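Local coordinates for protein polyphosphate kinase (Porphyromonas gingivalis, PDB 2O8R) that probably catalyses the reversible, magnesium-dependent transfer of the terminal phosphate of ATP onto a growing chain of inorganic polyphosphate, at residues Pro434-Thr442 against Arg621-Thr629; Val370-Val380 against Lys398-Leu406. The protein carries 3 engineered substitutions. All coordinates share one frame; numbering follows the deposited sequence.

In the fold
Interaction 2 comes first along the chain: within C-terminal domain 1 it pairs parallel strands 370-377 and 399-404, which helix 385-395 connects, and brings their C-terminal ends up to the presumed active site that interaction 1 helps to form. Interaction 1 follows: the loop between strands 428-431 and 442-447 of the same domain meets 621-629 of C-terminal domain 2, 179 residues further on. Their centres are about 16 Å apart, yet they touch, for T376 OG1 lies 2.8 Å from A440 O, a probable hydrogen bond. Strand 442-447, which continues from 434-442, pairs antiparallel with 370-377. The side chains of E405 and H439 come within about 4 Å, so E405, just past strand 399-404, borders the predicted phosphohistidine.

Interaction 1 of 2, residues Pro434-Thr442 against Arg621-Thr629. With SO4 (sulfate ion), chain F.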
loop_
_atom_site.group_PDB
_atom_site.type_symbol
_atom_site.label_atom_id
_atom_site.label_comp_id
_atom_site.label_asym_id
_atom_site.label_seq_id
_atom_site.Cartn_x
_atom_site.Cartn_y
_atom_site.Cartn_z
ATOM N N PRO A 434 -15.604 11.577 20.306
ATOM C CA PRO A 434 -15.057 11.191 21.620
ATOM C C PRO A 434 -16.036 10.796 22.737
ATOM O O PRO A 434 -17.022 11.496 22.985
ATOM C CB PRO A 434 -14.263 12.438 22.022
ATOM C CG PRO A 434 -13.824 13.056 20.681
ATOM C CD PRO A 434 -14.604 12.374 19.571
ATOM N N GLY A 435 -15.741 9.683 23.406
ATOM C CA GLY A 435 -16.559 9.202 24.520
ATOM C C GLY A 435 -16.926 7.736 24.396
ATOM O O GLY A 435 -16.500 6.901 25.199
ATOM N N LEU A 436 -17.745 7.430 23.396
ATOM C CA LEU A 436 -18.016 6.052 23.025
ATOM C C LEU A 436 -17.464 5.794 21.625
ATOM O O LEU A 436 -17.877 6.436 20.660
ATOM C CB LEU A 436 -19.518 5.726 23.125
ATOM C CG LEU A 436 -20.598 6.618 22.495
ATOM C CD1 LEU A 436 -21.018 6.105 21.121
ATOM C CD2 LEU A 436 -21.815 6.708 23.410
ATOM N N LYS A 437 -16.491 4.894 21.523
ATOM C CA LYS A 437 -16.060 4.433 20.218
ATOM C C LYS A 437 -16.775 3.117 19.943
ATOM O O LYS A 437 -16.881 2.268 20.828
ATOM C CB LYS A 437 -14.532 4.336 20.116
ATOM C CG LYS A 437 -13.830 3.500 21.187
ATOM C CD LYS A 437 -12.357 3.907 21.334
ATOM C CE LYS A 437 -11.464 2.766 21.839
ATOM N NZ LYS A 437 -11.670 2.406 23.268
ATOM N N VAL A 438 -17.319 2.971 18.738
ATOM C CA VAL A 438 -18.173 1.824 18.428
ATOM C C VAL A 438 -17.337 0.610 18.040
ATOM O O VAL A 438 -16.802 0.517 16.932
ATOM C CB VAL A 438 -19.216 2.151 17.331
ATOM C CG1 VAL A 438 -20.048 0.923 16.968
ATOM C CG2 VAL A 438 -20.119 3.279 17.788
ATOM N N HIS A 439 -17.230 -0.325 18.969
ATOM C CA HIS A 439 -16.455 -1.522 18.728
ATOM C C HIS A 439 -17.339 -2.622 18.142
ATOM O O HIS A 439 -16.834 -3.607 17.617
ATOM C CB HIS A 439 -15.773 -1.967 20.021
ATOM C CG HIS A 439 -14.788 -3.070 19.833
ATOM N ND1 HIS A 439 -15.070 -4.380 20.153
ATOM C CD2 HIS A 439 -13.527 -3.066 19.344
ATOM C CE1 HIS A 439 -14.022 -5.133 19.878
ATOM N NE2 HIS A 439 -13.071 -4.361 19.389
ATOM N N ALA A 440 -18.656 -2.433 18.227
ATOM C CA ALA A 440 -19.649 -3.373 17.690
ATOM C C ALA A 440 -19.357 -3.816 16.253
ATOM O O ALA A 440 -18.918 -3.024 15.424
ATOM C CB ALA A 440 -21.026 -2.758 17.771
ATOM N N LYS A 441 -19.598 -5.088 15.965
ATOM C CA LYS A 441 -19.293 -5.646 14.648
ATOM C C LYS A 441 -20.582 -6.140 13.975
ATOM O O LYS A 441 -20.829 -7.345 13.898
ATOM C CB LYS A 441 -18.292 -6.801 14.776
ATOM C CG LYS A 441 -17.161 -6.613 15.796
ATOM C CD LYS A 441 -16.048 -5.778 15.209
ATOM C CE LYS A 441 -14.844 -5.720 16.120
ATOM N NZ LYS A 441 -13.835 -4.778 15.574
ATOM N N THR A 442 -21.398 -5.205 13.492
ATOM C CA THR A 442 -22.697 -5.531 12.921
ATOM C C THR A 442 -22.908 -4.936 11.531
ATOM O O THR A 442 -22.406 -3.857 11.227
ATOM C CB THR A 442 -23.845 -5.022 13.814
ATOM O OG1 THR A 442 -23.780 -3.596 13.885
ATOM C CG2 THR A 442 -23.744 -5.582 15.226
ATOM N N ARG A 621 -12.243 -1.062 30.057
ATOM C CA ARG A 621 -12.652 -0.212 28.924
ATOM C C ARG A 621 -13.760 -0.788 28.019
ATOM O O ARG A 621 -14.523 -0.033 27.421
ATOM C CB ARG A 621 -11.437 0.232 28.084
ATOM C CG ARG A 621 -10.869 1.615 28.494
ATOM C CD ARG A 621 -9.837 2.175 27.505
ATOM N NE ARG A 621 -10.422 2.884 26.357
ATOM C CZ ARG A 621 -10.405 4.209 26.188
ATOM N NH1 ARG A 621 -9.840 4.997 27.094
ATOM N NH2 ARG A 621 -10.954 4.755 25.111
ATOM N N ASN A 622 -13.863 -2.113 27.936
ATOM C CA ASN A 622 -14.867 -2.755 27.086
ATOM C C ASN A 622 -16.311 -2.624 27.580
ATOM O O ASN A 622 -17.197 -2.279 26.804
ATOM C CB ASN A 622 -14.524 -4.226 26.886
ATOM C CG ASN A 622 -13.328 -4.429 25.987
ATOM O OD1 ASN A 622 -12.549 -3.509 25.749
ATOM N ND2 ASN A 622 -13.168 -5.644 25.487
ATOM N N LEU A 623 -16.541 -2.890 28.864
ATOM C CA LEU A 623 -17.898 -2.890 29.418
ATOM C C LEU A 623 -18.428 -1.499 29.775
ATOM O O LEU A 623 -19.598 -1.365 30.137
ATOM C CB LEU A 623 -17.979 -3.793 30.656
ATOM C CG LEU A 623 -17.472 -5.241 30.584
ATOM C CD1 LEU A 623 -16.858 -5.672 31.902
ATOM C CD2 LEU A 623 -18.564 -6.203 30.174
ATOM N N TYR A 624 -17.579 -0.474 29.681
ATOM C CA TYR A 624 -17.960 0.876 30.112
ATOM C C TYR A 624 -17.701 2.010 29.114
ATOM O O TYR A 624 -18.536 2.897 28.955
ATOM C CB TYR A 624 -17.318 1.198 31.463
ATOM C CG TYR A 624 -17.670 0.210 32.559
ATOM C CD1 TYR A 624 -18.961 0.145 33.081
ATOM C CD2 TYR A 624 -16.711 -0.660 33.072
ATOM C CE1 TYR A 624 -19.287 -0.761 34.086
ATOM C CE2 TYR A 624 -17.023 -1.570 34.076
ATOM C CZ TYR A 624 -18.313 -1.613 34.581
ATOM O OH TYR A 624 -18.628 -2.509 35.576
ATOM N N ASN A 625 -16.553 1.984 28.444
ATOM C CA ASN A 625 -16.178 3.055 27.508
ATOM C C ASN A 625 -16.728 2.910 26.088
ATOM O O ASN A 625 -17.182 3.884 25.485
ATOM C CB ASN A 625 -14.657 3.200 27.440
ATOM C CG ASN A 625 -14.047 3.542 28.772
ATOM O OD1 ASN A 625 -14.558 3.152 29.821
ATOM N ND2 ASN A 625 -12.946 4.279 28.743
ATOM N N ARG A 626 -16.672 1.695 25.557
ATOM C CA ARG A 626 -17.076 1.424 24.184
ATOM C C ARG A 626 -18.567 1.114 24.023
ATOM O O ARG A 626 -19.242 0.716 24.974
ATOM C CB ARG A 626 -16.264 0.240 23.637
ATOM C CG ARG A 626 -14.851 0.589 23.227
ATOM C CD ARG A 626 -13.823 -0.106 24.077
ATOM N NE ARG A 626 -13.662 -1.499 23.666
ATOM C CZ ARG A 626 -12.816 -1.920 22.728
ATOM N NH1 ARG A 626 -12.747 -3.212 22.432
ATOM N NH2 ARG A 626 -12.036 -1.059 22.087
ATOM N N ILE A 627 -19.082 1.278 22.810
ATOM C CA ILE A 627 -20.325 0.603 22.487
ATOM C C ILE A 627 -20.037 -0.756 21.827
ATOM O O ILE A 627 -19.386 -0.845 20.779
ATOM C CB ILE A 627 -21.327 1.505 21.721
ATOM C CG1 ILE A 627 -22.168 2.294 22.739
ATOM C CG2 ILE A 627 -22.244 0.676 20.813
ATOM C CD1 ILE A 627 -23.236 3.170 22.141
ATOM N N GLU A 628 -20.501 -1.808 22.496
ATOM C CA GLU A 628 -20.258 -3.188 22.089
ATOM C C GLU A 628 -21.581 -3.892 21.857
ATOM O O GLU A 628 -22.640 -3.373 22.209
ATOM C CB GLU A 628 -19.529 -3.943 23.208
ATOM C CG GLU A 628 -18.273 -3.276 23.722
ATOM C CD GLU A 628 -17.023 -3.647 22.939
ATOM O OE1 GLU A 628 -17.103 -4.480 22.017
ATOM O OE2 GLU A 628 -15.947 -3.109 23.266
ATOM N N THR A 629 -21.521 -5.088 21.288
ATOM C CA THR A 629 -22.713 -5.925 21.182
ATOM C C THR A 629 -22.509 -7.339 21.693
ATOM O O THR A 629 -21.404 -7.887 21.650
ATOM C CB THR A 629 -23.240 -6.027 19.744
ATOM O OG1 THR A 629 -22.176 -6.436 18.863
ATOM C CG2 THR A 629 -23.817 -4.706 19.303
HETATM S S SO4 F . -10.677 -6.405 18.084
HETATM O O1 SO4 F . -9.818 -7.382 17.420
HETATM O O2 SO4 F . -9.973 -5.872 19.260
HETATM O O3 SO4 F . -10.983 -5.317 17.156
HETATM O O4 SO4 F . -11.949 -7.030 18.432
#
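R621, its chain turned about CG-CD, brings the edge of its guanidinium to K437 NZ, which lies near its plane, a close approach of two like charges. N625 contributes its carbonyl: O faces the CA of L436 in a CA-H...O contact. R626 then folds its guanidinium over the imidazole of H439, NH1 above the ring centre. The two groups are 3.9 Å apart between centres, their planes 29° apart. K441 CE covers the opposite face of the ring, offset toward the rim.

I627 makes the single backbone bridge with V438. Its N donates to K437 O at 3.1 Å, and its O accepts both H439 N, at 2.9 Å, and A440 N, at 3.1 Å. I627 CD1 rests 3.8 Å from L436 CD1, the two side chains side by side and pointing the same way, while helix 484-497 covers I627 and V438 through L497.

H439-A440-K441 match the HxK of the phospholipase D-like HKD motif, and H439 is the predicted phosphohistidine. E628 fixes the ring's rotation: H439 ND1 donates to E628 OE1 at 2.8 Å, on the syn side but tilted about 20° from the carboxylate plane. With CG anti to the backbone N (chi1 -171°), the ring is placed against the R626 guanidinium, and its NE2 bonds weakly to O3 of a sulfate, probably from the crystallisation liquor. K441 NZ also bonds weakly to that oxygen and more firmly to N465; H597 and R599 hold the same ion, consistent with a phosphate pocket shared by both domains. E628 OE2 forms a salt bridge with R626 NE at 2.8 Å, though the hydrogen bond within it is weak, so one carboxylate positions both stacked groups, and S615 OG bonds to its OE1. T629 CG2 lies 3.7 Å from A440 CB and near T442 CG2.

Interaction 2 of 2, residues Val370-Val380 against Lys398-Leu406; sequences VSEIRLTQYRV and KKVSVFVEL
Strands 370-377 and 399-404 are the two parallel strands of a beta-alpha-beta crossover in the phospholipase D-like C-terminal domain 1, joined through helix 385-395. Their axes come within 4.6 Å of each other and their directions differ by 22°. The odd-numbered residues of both strands carry the ladder: I373 N gives to K399 O at 2.9 Å, S401 N to I373 O, L375 N to S401 O, and F403 N to L375 O, again at 2.9 Å. The ladder ends in a weak E405 N to Q377 O bond. At the start, S371 and E372 both face L446 of strand 442-447 in a classic beta bulge.

The face of I373, L375, V400 and V402 lies toward helix 385-395, where L390 and A394 pack; L375 CD2 meets V402 CG2 at 3.7 Å. The face of E372, R374, S401 and F403 is partly polar. R374, its chain bent about CG-CD (chi3 73°), forms a salt bridge from NH1 to E372 OE2 (3.1 Å), meeting the carboxylate from above its plane, and a water lies between that oxygen and S401 OG. F403 sets its edge against the R374 guanidinium, CZ 3.8 Å from NH2, the planes 68° apart; F494 meets the same ring.

Past the strands, R379, predicted to bind magnesium, lays its guanidinium face near Y378 CE2. E405 comes to the edge of the Y378 ring with its carboxylate, while L406 CD1 sits over the ring face, 4.0 Å from the centroid, and L406 CD2 touches R379 CG at 3.5 Å.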
loop_
_atom_site.group_PDB
_atom_site.type_symbol
_atom_site.label_atom_id
_atom_site.label_comp_id
_atom_site.label_asym_id
_atom_site.label_seq_id
_atom_site.Cartn_x
_atom_site.Cartn_y
_atom_site.Cartn_z
ATOM N N VAL A 370 -34.460 -3.809 -1.303
ATOM C CA VAL A 370 -33.629 -3.237 -0.245
ATOM C C VAL A 370 -33.722 -1.713 -0.221
ATOM O O VAL A 370 -33.487 -1.049 -1.230
ATOM C CB VAL A 370 -32.129 -3.648 -0.389
ATOM C CG1 VAL A 370 -31.313 -3.185 0.817
ATOM C CG2 VAL A 370 -31.986 -5.141 -0.573
ATOM N N SER A 371 -34.049 -1.169 0.945
ATOM C CA SER A 371 -34.072 0.268 1.136
ATOM C C SER A 371 -32.708 0.744 1.615
ATOM O O SER A 371 -32.141 1.683 1.049
ATOM C CB SER A 371 -35.162 0.672 2.133
ATOM O OG SER A 371 -34.906 0.142 3.423
ATOM N N GLU A 372 -32.174 0.103 2.653
ATOM C CA GLU A 372 -30.882 0.531 3.165
ATOM C C GLU A 372 -29.929 -0.531 3.707
ATOM O O GLU A 372 -30.337 -1.619 4.095
ATOM C CB GLU A 372 -31.030 1.700 4.144
ATOM C CG GLU A 372 -31.734 1.428 5.430
ATOM C CD GLU A 372 -31.565 2.576 6.424
ATOM O OE1 GLU A 372 -32.413 2.717 7.334
ATOM O OE2 GLU A 372 -30.580 3.338 6.302
ATOM N N ILE A 373 -28.642 -0.190 3.682
ATOM C CA ILE A 373 -27.573 -1.012 4.229
ATOM C C ILE A 373 -26.780 -0.169 5.215
ATOM O O ILE A 373 -26.434 0.979 4.934
ATOM C CB ILE A 373 -26.623 -1.486 3.143
ATOM C CG1 ILE A 373 -27.396 -2.185 2.025
ATOM C CG2 ILE A 373 -25.575 -2.397 3.722
ATOM C CD1 ILE A 373 -26.551 -2.511 0.806
ATOM N N ARG A 374 -26.522 -0.730 6.388
ATOM C CA ARG A 374 -25.811 -0.020 7.445
ATOM C C ARG A 374 -24.826 -0.974 8.082
ATOM O O ARG A 374 -25.189 -2.104 8.422
ATOM C CB ARG A 374 -26.795 0.482 8.494
ATOM C CG ARG A 374 -27.940 1.269 7.900
ATOM C CD ARG A 374 -29.098 1.418 8.855
ATOM N NE ARG A 374 -28.838 2.354 9.949
ATOM C CZ ARG A 374 -28.684 3.666 9.809
ATOM N NH1 ARG A 374 -28.729 4.228 8.606
ATOM N NH2 ARG A 374 -28.473 4.419 10.879
ATOM N N LEU A 375 -23.578 -0.540 8.221
ATOM C CA LEU A 375 -22.577 -1.374 8.891
ATOM C C LEU A 375 -21.494 -0.625 9.690
ATOM O O LEU A 375 -21.262 0.587 9.534
ATOM C CB LEU A 375 -21.941 -2.365 7.908
ATOM C CG LEU A 375 -20.583 -2.044 7.284
ATOM C CD1 LEU A 375 -19.976 -3.306 6.687
ATOM C CD2 LEU A 375 -20.743 -0.979 6.243
ATOM N N THR A 376 -20.834 -1.369 10.561
ATOM C CA THR A 376 -19.735 -0.815 11.305
ATOM C C THR A 376 -18.436 -1.226 10.613
ATOM O O THR A 376 -18.416 -2.212 9.890
ATOM C CB THR A 376 -19.792 -1.270 12.771
ATOM O OG1 THR A 376 -19.919 -2.693 12.825
ATOM C CG2 THR A 376 -20.997 -0.665 13.460
ATOM N N GLN A 377 -17.374 -0.447 10.813
ATOM C CA GLN A 377 -16.049 -0.699 10.232
ATOM C C GLN A 377 -14.981 -0.113 11.158
ATOM O O GLN A 377 -15.138 1.019 11.631
ATOM C CB GLN A 377 -15.946 -0.020 8.862
ATOM C CG GLN A 377 -16.186 -0.922 7.659
ATOM C CD GLN A 377 -14.898 -1.365 6.971
ATOM O OE1 GLN A 377 -14.927 -1.883 5.852
ATOM N NE2 GLN A 377 -13.763 -1.159 7.634
ATOM N N TYR A 378 -13.911 -0.868 11.430
ATOM C CA TYR A 378 -12.826 -0.357 12.285
ATOM C C TYR A 378 -12.247 0.948 11.739
ATOM O O TYR A 378 -12.279 1.973 12.418
ATOM C CB TYR A 378 -11.714 -1.386 12.481
ATOM C CG TYR A 378 -10.487 -0.821 13.182
ATOM C CD1 TYR A 378 -10.542 -0.417 14.514
ATOM C CD2 TYR A 378 -9.273 -0.696 12.513
ATOM C CE1 TYR A 378 -9.426 0.102 15.158
ATOM C CE2 TYR A 378 -8.149 -0.178 13.147
ATOM C CZ TYR A 378 -8.230 0.219 14.471
ATOM O OH TYR A 378 -7.115 0.736 15.102
ATOM N N ARG A 379 -11.735 0.889 10.510
ATOM C CA ARG A 379 -11.276 2.059 9.769
ATOM C C ARG A 379 -11.866 2.057 8.372
ATOM O O ARG A 379 -12.295 1.019 7.874
ATOM C CB ARG A 379 -9.756 2.027 9.608
ATOM C CG ARG A 379 -8.965 2.718 10.692
ATOM C CD ARG A 379 -7.540 2.994 10.234
ATOM N NE ARG A 379 -6.858 1.775 9.803
ATOM C CZ ARG A 379 -5.958 1.117 10.527
ATOM N NH1 ARG A 379 -5.611 1.559 11.727
ATOM N NH2 ARG A 379 -5.399 0.014 10.045
ATOM N N VAL A 380 -11.884 3.231 7.745
ATOM C CA VAL A 380 -11.931 3.322 6.285
ATOM C C VAL A 380 -10.607 3.921 5.800
ATOM O O VAL A 380 -10.355 5.113 5.947
ATOM C CB VAL A 380 -13.166 4.097 5.747
ATOM C CG1 VAL A 380 -13.594 5.184 6.714
ATOM C CG2 VAL A 380 -12.883 4.664 4.352
ATOM N N LYS A 398 -29.705 3.285 -2.940
ATOM C CA LYS A 398 -30.047 2.776 -1.613
ATOM C C LYS A 398 -29.286 3.534 -0.541
ATOM O O LYS A 398 -28.120 3.878 -0.734
ATOM C CB LYS A 398 -29.723 1.282 -1.514
ATOM C CG LYS A 398 -29.886 0.535 -2.823
ATOM C CD LYS A 398 -30.092 -0.941 -2.610
ATOM C CE LYS A 398 -31.061 -1.487 -3.640
ATOM N NZ LYS A 398 -30.660 -1.158 -5.034
ATOM N N LYS A 399 -29.949 3.784 0.586
ATOM C CA LYS A 399 -29.327 4.454 1.724
ATOM C C LYS A 399 -28.166 3.651 2.325
ATOM O O LYS A 399 -28.369 2.551 2.819
ATOM C CB LYS A 399 -30.376 4.726 2.792
ATOM C CG LYS A 399 -31.393 5.781 2.417
ATOM C CD LYS A 399 -32.118 6.280 3.652
ATOM C CE LYS A 399 -33.108 7.374 3.308
ATOM N NZ LYS A 399 -33.771 7.883 4.540
ATOM N N VAL A 400 -26.950 4.195 2.276
ATOM C CA VAL A 400 -25.773 3.467 2.779
ATOM C C VAL A 400 -25.012 4.236 3.866
ATOM O O VAL A 400 -24.437 5.293 3.601
ATOM C CB VAL A 400 -24.804 3.073 1.638
ATOM C CG1 VAL A 400 -23.612 2.307 2.193
ATOM C CG2 VAL A 400 -25.512 2.237 0.582
ATOM N N SER A 401 -25.005 3.705 5.088
ATOM C CA SER A 401 -24.271 4.340 6.190
ATOM C C SER A 401 -23.138 3.459 6.700
ATOM O O SER A 401 -23.311 2.250 6.843
ATOM C CB SER A 401 -25.201 4.643 7.357
ATOM O OG SER A 401 -26.546 4.620 6.928
ATOM N N VAL A 402 -21.982 4.064 6.973
ATOM C CA VAL A 402 -20.862 3.342 7.590
ATOM C C VAL A 402 -20.412 4.039 8.871
ATOM O O VAL A 402 -19.960 5.188 8.832
ATOM C CB VAL A 402 -19.656 3.223 6.650
ATOM C CG1 VAL A 402 -18.523 2.468 7.320
ATOM C CG2 VAL A 402 -20.037 2.548 5.354
ATOM N N PHE A 403 -20.540 3.336 9.997
ATOM C CA PHE A 403 -20.154 3.860 11.306
ATOM C C PHE A 403 -18.788 3.372 11.642
ATOM O O PHE A 403 -18.588 2.168 11.803
ATOM C CB PHE A 403 -21.141 3.429 12.390
ATOM C CG PHE A 403 -22.481 4.068 12.248
ATOM C CD1 PHE A 403 -22.791 5.211 12.956
ATOM C CD2 PHE A 403 -23.418 3.553 11.364
ATOM C CE1 PHE A 403 -24.025 5.824 12.796
ATOM C CE2 PHE A 403 -24.643 4.160 11.201
ATOM C CZ PHE A 403 -24.949 5.296 11.919
ATOM N N VAL A 404 -17.854 4.314 11.747
ATOM C CA VAL A 404 -16.431 4.005 11.889
ATOM C C VAL A 404 -15.914 4.416 13.264
ATOM O O VAL A 404 -15.996 5.597 13.645
ATOM C CB VAL A 404 -15.577 4.728 10.813
ATOM C CG1 VAL A 404 -14.148 4.224 10.840
ATOM C CG2 VAL A 404 -16.175 4.560 9.425
ATOM N N GLU A 405 -15.351 3.449 13.988
ATOM C CA GLU A 405 -14.913 3.669 15.371
ATOM C C GLU A 405 -13.629 4.482 15.568
ATOM O O GLU A 405 -13.202 4.681 16.707
ATOM C CB GLU A 405 -14.787 2.343 16.122
ATOM C CG GLU A 405 -13.841 1.328 15.500
ATOM C CD GLU A 405 -13.546 0.143 16.419
ATOM O OE1 GLU A 405 -12.879 0.337 17.461
ATOM O OE2 GLU A 405 -13.964 -0.989 16.087
ATOM N N LEU A 406 -13.021 4.957 14.484
ATOM C CA LEU A 406 -11.727 5.618 14.606
ATOM C C LEU A 406 -11.790 7.090 15.044
ATOM O O LEU A 406 -12.866 7.611 15.364
ATOM C CB LEU A 406 -10.862 5.419 13.361
ATOM C CG LEU A 406 -9.425 5.100 13.792
ATOM C CD1 LEU A 406 -9.276 3.628 14.205
ATOM C CD2 LEU A 406 -8.387 5.534 12.751
HETATM O O HOH W 1 -28.265 3.541 5.512
#